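Local coordinates for protein citrinin polyketide synthase (Monascus purpureus, PDB 5MPT) that methylates the growing polyketide chain at carbon, using S-adenosylmethionine as methyl donor, as the methyltransferase domain of a non-reducing synthase that makes the citrinin precursor, at residues I210-A215 and G219-M224; K223-L228 and K252-Y257; A284-H289 and N373-I378; D29-N34 and A190-E195. One frame throughout, in Å; residues are numbered along the deposited sequence. Where two conformers were deposited one is given.

Contact 1: residues I210-A215 and G219-M224; sequences ILEMGA and GTTVKM. With SAH (S-adenosyl-L-homocysteine), chain B.
E212 reaches from strand 208-213 to T220 and T221, at the start of helix 221-231. Its CG stands anti to the backbone N (chi1 -178°) and the chain beyond is extended, which carries the carboxylate all the way to the helix. CB and CG only span the gap; the contact begins at the acid. OE1 accepts a hydrogen bond from T221 OG1 at 2.7 Å, on its syn side and 23° out of the carboxylate plane, and Y237 OH is a second partner of the same oxygen. OE2 lies 3.6 Å from T220 CB and 2.6 Å from a water that can donate to it. That water also lies 2.8 Å from A215 O, to which it can donate, and accepts from T220 N at 3.0 Å, so it stitches acid, loop and helix start together. A215 CB rests against T221 OG1 at 3.8 Å. This is the glycine-rich turn after the first strand of a Rossmann-fold methyltransferase, in a beta-alpha-beta unit. S-adenosyl-L-homocysteine sits on it: its amino N donates to G214 O at 2.8 Å, and G219 N donates to its carboxylate OXT at 3.0 Å. With T221 and Y237 on OE1 and a water beside OE2, the buried E212 carboxylate is probably stable as an anion, and by tying strand to helix it probably braces, from the second shell, the turn that grips the amino acid end of S-adenosyl-L-homocysteine.

Contact 2: residues K223-L228 and K252-Y257; sequences KMLPLL and KRFKKY
L225 is the bump here, and the hollow it fills lies between the rings of F254 and Y257. Its CB sits squarely over the Y257 ring, 3.7 Å from the centroid and only 7° off the ring normal, a clean CH-pi contact. Further out, CD2 drops onto one face of F254, 3.4 Å from F254 CD1, and at the same time lies 3.7 Å from Y257 CD2. One leucine thus uses its root on the first ring and its branch tip on both. With CG anti to the carbonyl carbon (chi1 -80°), the branch carrying CD2 is brought over F254. P226 adds a smaller knob at the margin: its CG meets Y257 OH at 3.4 Å, and its CD faces Y257 CZ at 4.1 Å. Behind the rings the cup is backed by lysine and arginine chains, K256 CD lying on the Y257 face opposite L225, and R253 CD lying over the rim of the F254 face turned away from L225, with F254 CZ against the guanidinium. The segments are helix 221-231, kinked at P226, and the turn that ends helix 244-253, two neighbouring elements of the Rossmann-like methyltransferase domain. Y237, M239, M260 and F262 of the adjoining strands floor the nest. The contact across these segments is carried by carbon and ring surface, so its hold probably comes from shape and dispersion.

Contact 3: residues A284-H289 and N373-I378; sequences ATNCVH and NIQRLI. With SAH (S-adenosyl-L-homocysteine), chain B.
N286 and Q375 meet through their side-chain amides, and that one bond is the tight part of the contact. N286 ND2 donates to Q375 OE1 at 2.9 Å with an N-H...O angle of 166°. The donor lies in the carbonyl plane on a lone pair, and the two amides are nearly coplanar, 17° apart. Q375 is bent at chi2 (-143°), which swings its amide across to the asparagine. Each amide is fixed at its other end too: N286 OD1 accepts from M316 N, while Q375 NE2 donates to I182 O and N183 OD1. In the mixed Rossmann-like sheet, strand 309-316 runs between strands 279-285 and 375-381, so the amides bridge past the strand that separates them. The N286 amide also comes up to the edge of the H289 ring, whose ND1 is hydrogen-bonded to E315; both are active-site residues for methyl transfer. On the ligand side, T285 O accepts from the S-adenosyl-L-homocysteine amino N at 2.9 Å, and C287 CB packs 3.2 Å from the ribose O4'. Away from the amides the segments are loosely related, N286 and Q375 having CA atoms 9.4 Å apart, and the partly exposed R376 turns off to bind N373 OD1 through NH2 at 2.8 Å.

Contact 4: residues D29-N34 and A190-E195; sequences DDFILN and AEFFLE
F31 and F192 make the whole contact between helix 28-34 and helix 181-198. The aromatic part is an oblique pair: ring centroids stand 5.7 Å apart with planes at 40°. The aliphatic part is just as close, for F31 CZ, the far corner of its ring, lies 3.6 Å from F192 CB. F31 CZ and CE2 both touch F192 CD2, CE2 at 3.7 Å. F192 holds its CG anti to the backbone N (chi1 178°), which turns CB and CD2 toward F31, and the two side chains cross at about a right angle. Polar groups play their part away from the rings: D29 takes the backbone N atoms of T368 and R369 on its two carboxylate oxygens, while E191 and E195 form salt bridges to K223 and R230. Both phenylalanines are partly exposed, at the surface and distant from the methyl-transfer site. Helix 28-34, in the N-terminal helical part assigned to a helix-turn-helix family, thus rests on helix 181-198, which leads into the Rossmann-like sheet. F31 also touches V185, Q188 and Q189 of the same helix. F192 has I23 of helix 14-26 as a further neighbour, and another flank of helix 181-198 packs on M224 of helix 221-231.

From the N terminus, helix 28-34 comes first, and contact 4 closes the longest loop, 155 residues, by laying it on helix 181-198, which leads into strand 208-213. Contact 1 then closes a tight three-residue turn, and contact 2 follows from the same helix 221-231, sharing K223 and M224, to close a loop of 23 residues. Contact 3 opens later and spans 83 residues, linking strands 279-285 and 375-381 of the central sheet across the strand between them. None nests or crosses; they follow in series, with contacts 1 and 2 overlapping at K223-M224. Most of them touch: K223 bridges to E191 of contact 4, T220 meets T285 of contact 3, and contacts 1 and 3 share S-adenosyl-L-homocysteine.

Contact 1: residues I210-A215 and G219-M224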
# COMPACT_ATOMS: atom_id res chain seq x y z
N ILE A 210 7.86 1.78 20.00
CA ILE A 210 7.25 1.49 18.70
C ILE A 210 7.71 2.55 17.73
O ILE A 210 7.62 3.75 18.02
CB ILE A 210 5.72 1.48 18.78
CG1 ILE A 210 5.25 0.53 19.87
CG2 ILE A 210 5.13 1.15 17.39
CD1 ILE A 210 3.70 0.51 20.07
N LEU A 211 8.22 2.12 16.57
CA LEU A 211 8.64 3.04 15.53
C LEU A 211 7.88 2.72 14.25
O LEU A 211 7.89 1.58 13.79
CB LEU A 211 10.14 2.96 15.30
CG LEU A 211 10.74 4.01 14.34
CD1 LEU A 211 12.12 4.45 14.86
CD2 LEU A 211 10.83 3.45 12.95
N GLU A 212 7.24 3.72 13.68
CA GLU A 212 6.51 3.56 12.44
C GLU A 212 7.34 4.16 11.30
O GLU A 212 7.71 5.34 11.35
CB GLU A 212 5.13 4.21 12.51
CG GLU A 212 4.35 4.00 11.23
CD GLU A 212 2.98 4.63 11.23
OE1 GLU A 212 2.63 5.32 12.20
OE2 GLU A 212 2.29 4.45 10.20
N MET A 213 7.63 3.33 10.31
CA MET A 213 8.29 3.80 9.11
C MET A 213 7.27 4.08 8.03
O MET A 213 6.19 3.49 7.99
CB MET A 213 9.30 2.77 8.62
CG MET A 213 10.37 2.51 9.66
SD MET A 213 11.64 1.41 9.06
CE MET A 213 13.07 2.03 9.93
N GLY A 214 7.63 5.02 7.16
CA GLY A 214 6.74 5.37 6.05
C GLY A 214 5.36 5.76 6.51
O GLY A 214 4.36 5.48 5.82
N ALA A 215 5.28 6.44 7.64
CA ALA A 215 3.98 6.73 8.24
C ALA A 215 3.16 7.67 7.38
O ALA A 215 1.92 7.68 7.47
CB ALA A 215 4.17 7.31 9.64
N GLY A 219 -2.24 7.10 7.97
CA GLY A 219 -3.40 6.24 7.80
C GLY A 219 -3.44 5.15 8.84
O GLY A 219 -4.52 4.75 9.30
N THR A 220 -2.28 4.67 9.24
CA THR A 220 -2.14 3.76 10.35
C THR A 220 -2.02 4.52 11.66
O THR A 220 -2.64 4.15 12.65
CB THR A 220 -0.92 2.86 10.13
OG1 THR A 220 -1.10 2.11 8.91
CG2 THR A 220 -0.72 1.90 11.30
N THR A 221 -1.23 5.58 11.64
CA THR A 221 -0.95 6.34 12.85
C THR A 221 -2.23 6.82 13.52
O THR A 221 -2.33 6.79 14.76
CB THR A 221 -0.07 7.54 12.51
OG1 THR A 221 0.86 7.16 11.48
CG2 THR A 221 0.67 8.03 13.74
N VAL A 222 -3.21 7.26 12.74
CA VAL A 222 -4.42 7.83 13.33
C VAL A 222 -5.20 6.80 14.14
O VAL A 222 -5.98 7.18 15.02
CB VAL A 222 -5.33 8.47 12.26
CG1 VAL A 222 -5.89 7.44 11.27
CG2 VAL A 222 -6.47 9.22 12.93
N LYS A 223 -5.03 5.50 13.87
CA LYS A 223 -5.62 4.46 14.70
C LYS A 223 -4.74 4.03 15.86
O LYS A 223 -5.26 3.67 16.92
CB LYS A 223 -5.95 3.25 13.83
CG LYS A 223 -6.92 3.55 12.68
CD LYS A 223 -8.20 4.23 13.14
CE LYS A 223 -9.05 3.29 13.94
NZ LYS A 223 -9.53 2.16 13.08
N MET A 224 -3.41 4.03 15.68
CA MET A 224 -2.54 3.50 16.72
C MET A 224 -2.53 4.40 17.95
O MET A 224 -2.47 3.91 19.09
CB MET A 224 -1.14 3.32 16.16
CG MET A 224 -1.04 2.28 15.06
SD MET A 224 -1.53 0.66 15.64
CE MET A 224 -2.35 -0.08 14.25
N SAH B . 1.84 4.41 5.38
CA SAH B . 1.40 5.35 4.32
CB SAH B . 0.77 4.75 3.06
CG SAH B . 1.76 4.11 2.11
SD SAH B . 2.48 5.45 1.10
C SAH B . 0.35 6.32 4.95
O SAH B . 0.33 7.48 4.34
OXT SAH B . -0.38 6.02 5.86
C5' SAH B . 4.26 5.11 1.20
C4' SAH B . 4.89 6.03 2.23
O4' SAH B . 6.26 5.59 2.34
C3' SAH B . 4.92 7.51 1.85
O3' SAH B . 4.55 8.25 3.02
C2' SAH B . 6.39 7.75 1.45
O2' SAH B . 6.83 9.07 1.76
C1' SAH B . 7.09 6.72 2.33
N9 SAH B . 8.41 6.30 1.88
C8 SAH B . 8.83 6.03 0.60
N7 SAH B . 10.09 5.71 0.51
C5 SAH B . 10.55 5.78 1.81
C6 SAH B . 11.82 5.56 2.39
N6 SAH B . 12.92 5.25 1.69
N1 SAH B . 11.93 5.71 3.73
C2 SAH B . 10.85 6.05 4.43
N3 SAH B . 9.60 6.28 4.01
C4 SAH B . 9.52 6.13 2.67
O HOH W 1 0.48 5.62 8.80

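Contact 2: residues K223-L228 and K252-Y257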
# COMPACT_ATOMS: atom_id res chain seq x y z
N LYS A 223 -5.03 5.50 13.87
CA LYS A 223 -5.62 4.46 14.70
C LYS A 223 -4.74 4.03 15.86
O LYS A 223 -5.26 3.67 16.92
CB LYS A 223 -5.95 3.25 13.83
CG LYS A 223 -6.92 3.55 12.68
CD LYS A 223 -8.20 4.23 13.14
CE LYS A 223 -9.05 3.29 13.94
NZ LYS A 223 -9.53 2.16 13.08
N MET A 224 -3.41 4.03 15.68
CA MET A 224 -2.54 3.50 16.72
C MET A 224 -2.53 4.40 17.95
O MET A 224 -2.47 3.91 19.09
CB MET A 224 -1.14 3.32 16.16
CG MET A 224 -1.04 2.28 15.06
SD MET A 224 -1.53 0.66 15.64
CE MET A 224 -2.35 -0.08 14.25
N LEU A 225 -2.58 5.71 17.74
CA LEU A 225 -2.39 6.64 18.86
C LEU A 225 -3.56 6.58 19.82
O LEU A 225 -3.32 6.42 21.03
CB LEU A 225 -2.16 8.06 18.32
CG LEU A 225 -0.75 8.42 17.83
CD1 LEU A 225 -0.08 7.25 17.12
CD2 LEU A 225 -0.80 9.63 16.92
N PRO A 226 -4.82 6.73 19.38
CA PRO A 226 -5.95 6.52 20.31
C PRO A 226 -5.93 5.15 20.94
O PRO A 226 -6.31 5.01 22.12
CB PRO A 226 -7.17 6.71 19.41
CG PRO A 226 -6.70 7.50 18.27
CD PRO A 226 -5.28 7.12 18.04
N LEU A 227 -5.53 4.13 20.19
CA LEU A 227 -5.40 2.80 20.77
C LEU A 227 -4.43 2.79 21.95
O LEU A 227 -4.75 2.27 23.02
CB LEU A 227 -4.96 1.79 19.70
CG LEU A 227 -4.71 0.38 20.27
CD1 LEU A 227 -6.02 -0.23 20.77
CD2 LEU A 227 -4.05 -0.54 19.26
N LEU A 228 -3.23 3.34 21.76
CA LEU A 228 -2.25 3.33 22.85
C LEU A 228 -2.69 4.24 24.00
O LEU A 228 -2.41 3.95 25.17
CB LEU A 228 -0.89 3.76 22.31
CG LEU A 228 -0.31 2.81 21.27
CD1 LEU A 228 0.78 3.47 20.46
CD2 LEU A 228 0.23 1.59 21.97
N LYS A 252 2.11 18.51 14.20
CA LYS A 252 1.00 19.37 14.61
C LYS A 252 -0.25 18.54 14.88
O LYS A 252 -0.82 18.58 15.98
CB LYS A 252 0.72 20.42 13.52
CG LYS A 252 1.90 21.35 13.20
CD LYS A 252 1.55 22.30 12.04
CE LYS A 252 2.77 23.06 11.52
NZ LYS A 252 2.46 23.85 10.29
N ARG A 253 -0.68 17.76 13.88
CA ARG A 253 -1.90 16.96 14.00
C ARG A 253 -1.91 16.12 15.27
O ARG A 253 -2.91 16.08 16.00
CB ARG A 253 -2.02 16.06 12.77
CG ARG A 253 -3.22 15.15 12.73
CD ARG A 253 -3.14 14.27 11.49
NE ARG A 253 -4.34 13.48 11.27
CZ ARG A 253 -4.45 12.55 10.34
NH1 ARG A 253 -3.42 12.28 9.54
NH2 ARG A 253 -5.57 11.86 10.21
N PHE A 254 -0.80 15.42 15.56
CA PHE A 254 -0.77 14.42 16.62
C PHE A 254 -0.12 14.93 17.90
O PHE A 254 0.27 14.13 18.76
CB PHE A 254 -0.06 13.17 16.11
CG PHE A 254 -0.76 12.48 14.97
CD1 PHE A 254 -2.11 12.13 15.06
CD2 PHE A 254 -0.08 12.18 13.80
CE1 PHE A 254 -2.76 11.50 14.01
CE2 PHE A 254 -0.73 11.55 12.75
CZ PHE A 254 -2.08 11.21 12.86
N LYS A 255 -0.03 16.26 18.06
CA LYS A 255 0.55 16.83 19.27
C LYS A 255 -0.22 16.41 20.51
O LYS A 255 0.37 16.22 21.58
CB LYS A 255 0.56 18.36 19.17
CG LYS A 255 1.25 19.05 20.31
CD LYS A 255 1.02 20.55 20.27
CE LYS A 255 1.68 21.25 21.45
NZ LYS A 255 3.15 21.03 21.47
N LYS A 256 -1.54 16.27 20.40
CA LYS A 256 -2.42 15.83 21.47
C LYS A 256 -1.77 14.76 22.34
O LYS A 256 -1.95 14.74 23.56
CB LYS A 256 -3.72 15.28 20.88
CG LYS A 256 -4.66 14.61 21.88
CD LYS A 256 -5.89 14.05 21.19
CE LYS A 256 -6.87 13.47 22.20
NZ LYS A 256 -8.14 13.00 21.56
N TYR A 257 -1.02 13.85 21.72
CA TYR A 257 -0.54 12.67 22.42
C TYR A 257 0.86 12.93 22.96
O TYR A 257 1.76 13.27 22.18
CB TYR A 257 -0.57 11.47 21.50
CG TYR A 257 -1.92 11.23 20.85
CD1 TYR A 257 -2.89 10.47 21.49
CD2 TYR A 257 -2.22 11.78 19.62
CE1 TYR A 257 -4.11 10.25 20.92
CE2 TYR A 257 -3.47 11.56 19.03
CZ TYR A 257 -4.40 10.80 19.69
OH TYR A 257 -5.64 10.57 19.12

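Contact 3: residues A284-H289 and N373-I378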
# COMPACT_ATOMS: atom_id res chain seq x y z
N ALA A 284 5.09 -0.75 9.50
CA ALA A 284 5.48 -0.28 8.16
C ALA A 284 4.37 -0.67 7.20
O ALA A 284 4.29 -1.82 6.76
CB ALA A 284 6.82 -0.87 7.74
N THR A 285 3.54 0.31 6.84
CA THR A 285 2.38 0.08 5.99
C THR A 285 2.69 0.58 4.60
O THR A 285 2.76 1.80 4.38
CB THR A 285 1.15 0.77 6.57
OG1 THR A 285 0.85 0.19 7.84
CG2 THR A 285 -0.05 0.71 5.60
N ASN A 286 2.89 -0.37 3.67
CA ASN A 286 3.01 -0.15 2.23
C ASN A 286 4.07 0.88 1.89
O ASN A 286 3.93 1.69 0.96
CB ASN A 286 1.65 0.18 1.64
CG ASN A 286 0.89 -1.08 1.35
OD1 ASN A 286 1.44 -2.03 0.76
ND2 ASN A 286 -0.34 -1.17 1.82
N CYS A 287 5.17 0.81 2.59
CA CYS A 287 6.32 1.65 2.33
C CYS A 287 7.58 0.86 2.02
O CYS A 287 8.39 1.31 1.20
CB CYS A 287 6.59 2.59 3.50
SG CYS A 287 6.87 1.69 5.06
N VAL A 288 7.76 -0.32 2.61
CA VAL A 288 9.03 -1.02 2.39
C VAL A 288 9.13 -1.50 0.94
O VAL A 288 10.21 -1.53 0.35
CB VAL A 288 9.20 -2.15 3.42
CG1 VAL A 288 10.45 -2.97 3.12
CG2 VAL A 288 9.29 -1.58 4.86
N HIS A 289 8.01 -1.85 0.31
CA HIS A 289 8.06 -2.24 -1.10
C HIS A 289 8.57 -1.12 -1.98
O HIS A 289 9.05 -1.40 -3.09
CB HIS A 289 6.70 -2.71 -1.60
CG HIS A 289 5.63 -1.67 -1.64
ND1 HIS A 289 4.49 -1.77 -0.88
CD2 HIS A 289 5.46 -0.57 -2.41
CE1 HIS A 289 3.68 -0.76 -1.14
NE2 HIS A 289 4.24 -0.02 -2.08
N ASN A 373 -6.04 -12.29 0.21
CA ASN A 373 -4.81 -12.37 -0.57
C ASN A 373 -4.35 -11.02 -1.10
O ASN A 373 -3.21 -10.91 -1.59
CB ASN A 373 -4.99 -13.34 -1.75
CG ASN A 373 -5.32 -14.75 -1.29
OD1 ASN A 373 -4.72 -15.27 -0.35
ND2 ASN A 373 -6.32 -15.36 -1.93
N ILE A 374 -5.16 -9.98 -0.94
CA ILE A 374 -4.81 -8.70 -1.58
C ILE A 374 -3.76 -7.96 -0.77
O ILE A 374 -2.79 -7.44 -1.33
CB ILE A 374 -6.06 -7.83 -1.80
CG1 ILE A 374 -7.05 -8.55 -2.72
CG2 ILE A 374 -5.68 -6.48 -2.37
CD1 ILE A 374 -8.42 -7.89 -2.74
N GLN A 375 -4.00 -7.81 0.53
CA GLN A 375 -3.00 -7.33 1.47
C GLN A 375 -2.88 -8.32 2.60
O GLN A 375 -3.79 -9.09 2.88
CB GLN A 375 -3.35 -5.96 2.06
CG GLN A 375 -3.81 -4.97 1.00
CD GLN A 375 -3.32 -3.59 1.27
OE1 GLN A 375 -2.12 -3.33 1.22
NE2 GLN A 375 -4.22 -2.69 1.58
N ARG A 376 -1.74 -8.24 3.27
CA ARG A 376 -1.47 -9.06 4.43
C ARG A 376 -0.76 -8.23 5.48
O ARG A 376 0.04 -7.34 5.15
CB ARG A 376 -0.62 -10.26 4.08
CG ARG A 376 -1.25 -11.17 3.09
CD ARG A 376 -0.48 -12.45 2.96
NE ARG A 376 -0.87 -13.15 1.76
CZ ARG A 376 -1.87 -14.02 1.66
NH1 ARG A 376 -2.61 -14.35 2.73
NH2 ARG A 376 -2.14 -14.55 0.47
N LEU A 377 -1.01 -8.56 6.75
CA LEU A 377 -0.04 -8.28 7.78
C LEU A 377 1.00 -9.40 7.75
O LEU A 377 0.66 -10.59 7.74
CB LEU A 377 -0.66 -8.20 9.17
CG LEU A 377 -1.71 -7.12 9.45
CD1 LEU A 377 -2.32 -7.32 10.86
CD2 LEU A 377 -1.12 -5.75 9.27
N ILE A 378 2.25 -9.01 7.73
CA ILE A 378 3.38 -9.93 7.70
C ILE A 378 4.22 -9.57 8.90
O ILE A 378 4.72 -8.44 9.02
CB ILE A 378 4.21 -9.82 6.40
CG1 ILE A 378 3.33 -10.01 5.16
CG2 ILE A 378 5.33 -10.86 6.37
CD1 ILE A 378 4.04 -9.64 3.85
N SAH B . 1.84 4.41 5.38
CA SAH B . 1.40 5.35 4.32
CB SAH B . 0.77 4.75 3.06
CG SAH B . 1.76 4.11 2.11
SD SAH B . 2.48 5.45 1.10
C SAH B . 0.35 6.32 4.95
O SAH B . 0.33 7.48 4.34
OXT SAH B . -0.38 6.02 5.86
C5' SAH B . 4.26 5.11 1.20
C4' SAH B . 4.89 6.03 2.23
O4' SAH B . 6.26 5.59 2.34
C3' SAH B . 4.92 7.51 1.85
O3' SAH B . 4.55 8.25 3.02
C2' SAH B . 6.39 7.75 1.45
O2' SAH B . 6.83 9.07 1.76
C1' SAH B . 7.09 6.72 2.33
N9 SAH B . 8.41 6.30 1.88
C8 SAH B . 8.83 6.03 0.60
N7 SAH B . 10.09 5.71 0.51
C5 SAH B . 10.55 5.78 1.81
C6 SAH B . 11.82 5.56 2.39
N6 SAH B . 12.92 5.25 1.69
N1 SAH B . 11.93 5.71 3.73
C2 SAH B . 10.85 6.05 4.43
N3 SAH B . 9.60 6.28 4.01
C4 SAH B . 9.52 6.13 2.67

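Contact 4: residues D29-N34 and A190-E195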
# COMPACT_ATOMS: atom_id res chain seq x y z
N ASP A 29 -10.73 -13.12 7.94
CA ASP A 29 -11.99 -13.06 7.19
C ASP A 29 -13.05 -12.26 7.93
O ASP A 29 -13.85 -11.55 7.32
CB ASP A 29 -12.50 -14.46 6.92
CG ASP A 29 -11.72 -15.18 5.87
OD1 ASP A 29 -11.20 -14.52 4.95
OD2 ASP A 29 -11.65 -16.42 5.91
N ASP A 30 -13.04 -12.35 9.26
CA ASP A 30 -13.94 -11.53 10.07
C ASP A 30 -13.66 -10.05 9.88
O ASP A 30 -14.60 -9.25 9.84
CB ASP A 30 -13.80 -11.86 11.56
CG ASP A 30 -14.21 -13.30 11.91
OD1 ASP A 30 -15.40 -13.65 11.77
OD2 ASP A 30 -13.36 -14.07 12.40
N PHE A 31 -12.38 -9.65 9.85
CA PHE A 31 -12.08 -8.23 9.64
C PHE A 31 -12.50 -7.77 8.25
O PHE A 31 -13.02 -6.66 8.11
CB PHE A 31 -10.58 -7.93 9.88
CG PHE A 31 -10.23 -7.82 11.33
CD1 PHE A 31 -10.43 -6.63 12.01
CD2 PHE A 31 -9.86 -8.93 12.04
CE1 PHE A 31 -10.20 -6.53 13.31
CE2 PHE A 31 -9.61 -8.83 13.39
CZ PHE A 31 -9.78 -7.62 14.01
N ILE A 32 -12.34 -8.64 7.25
CA ILE A 32 -12.72 -8.31 5.88
C ILE A 32 -14.23 -8.07 5.78
O ILE A 32 -14.69 -7.09 5.19
CB ILE A 32 -12.24 -9.43 4.94
CG1 ILE A 32 -10.72 -9.39 4.82
CG2 ILE A 32 -12.90 -9.33 3.56
CD1 ILE A 32 -10.15 -10.64 4.21
N LEU A 33 -15.02 -8.97 6.37
CA LEU A 33 -16.47 -8.81 6.35
C LEU A 33 -16.90 -7.58 7.15
O LEU A 33 -17.70 -6.77 6.67
CB LEU A 33 -17.14 -10.07 6.88
CG LEU A 33 -18.67 -10.10 6.81
CD1 LEU A 33 -19.24 -10.13 5.41
CD2 LEU A 33 -19.14 -11.32 7.64
N ASN A 34 -16.42 -7.46 8.39
CA ASN A 34 -16.84 -6.35 9.24
C ASN A 34 -16.49 -5.01 8.62
O ASN A 34 -17.25 -4.04 8.71
CB ASN A 34 -16.19 -6.50 10.61
CG ASN A 34 -16.14 -5.18 11.37
OD1 ASN A 34 -15.17 -4.41 11.23
ND2 ASN A 34 -17.17 -4.92 12.17
N ALA A 190 -4.54 -4.91 12.74
CA ALA A 190 -3.32 -4.65 13.48
C ALA A 190 -3.61 -4.06 14.84
O ALA A 190 -2.91 -4.38 15.81
CB ALA A 190 -2.39 -3.73 12.65
N GLU A 191 -4.62 -3.19 14.95
CA GLU A 191 -5.05 -2.73 16.28
C GLU A 191 -5.39 -3.90 17.19
O GLU A 191 -4.98 -3.93 18.35
CB GLU A 191 -6.26 -1.81 16.18
CG GLU A 191 -6.03 -0.52 15.40
CD GLU A 191 -7.31 0.27 15.29
OE1 GLU A 191 -7.77 0.49 14.14
OE2 GLU A 191 -7.88 0.63 16.35
N PHE A 192 -6.18 -4.86 16.70
CA PHE A 192 -6.57 -6.01 17.50
C PHE A 192 -5.35 -6.82 17.94
O PHE A 192 -5.21 -7.20 19.12
CB PHE A 192 -7.57 -6.85 16.68
CG PHE A 192 -8.02 -8.10 17.35
CD1 PHE A 192 -8.50 -8.08 18.65
CD2 PHE A 192 -7.95 -9.31 16.67
CE1 PHE A 192 -8.98 -9.25 19.24
CE2 PHE A 192 -8.38 -10.49 17.27
CZ PHE A 192 -8.89 -10.46 18.55
N PHE A 193 -4.42 -7.04 17.01
CA PHE A 193 -3.21 -7.76 17.34
C PHE A 193 -2.47 -7.05 18.47
O PHE A 193 -2.09 -7.66 19.48
CB PHE A 193 -2.33 -7.87 16.10
CG PHE A 193 -0.90 -8.17 16.40
CD1 PHE A 193 -0.54 -9.36 17.01
CD2 PHE A 193 0.09 -7.25 16.09
CE1 PHE A 193 0.76 -9.66 17.33
CE2 PHE A 193 1.41 -7.53 16.40
CZ PHE A 193 1.76 -8.73 17.03
N LEU A 194 -2.25 -5.74 18.31
CA LEU A 194 -1.47 -5.00 19.31
C LEU A 194 -2.18 -4.98 20.67
O LEU A 194 -1.53 -5.08 21.71
CB LEU A 194 -1.19 -3.59 18.82
CG LEU A 194 -0.19 -3.48 17.67
CD1 LEU A 194 -0.18 -2.06 17.10
CD2 LEU A 194 1.22 -3.90 18.14
N GLU A 195 -3.51 -4.82 20.68
CA GLU A 195 -4.24 -4.83 21.94
C GLU A 195 -4.07 -6.16 22.64
O GLU A 195 -3.79 -6.22 23.85
CB GLU A 195 -5.72 -4.51 21.70
CG GLU A 195 -6.48 -4.47 22.99
CD GLU A 195 -7.84 -3.83 22.86
OE1 GLU A 195 -8.37 -3.79 21.74
OE2 GLU A 195 -8.38 -3.35 23.88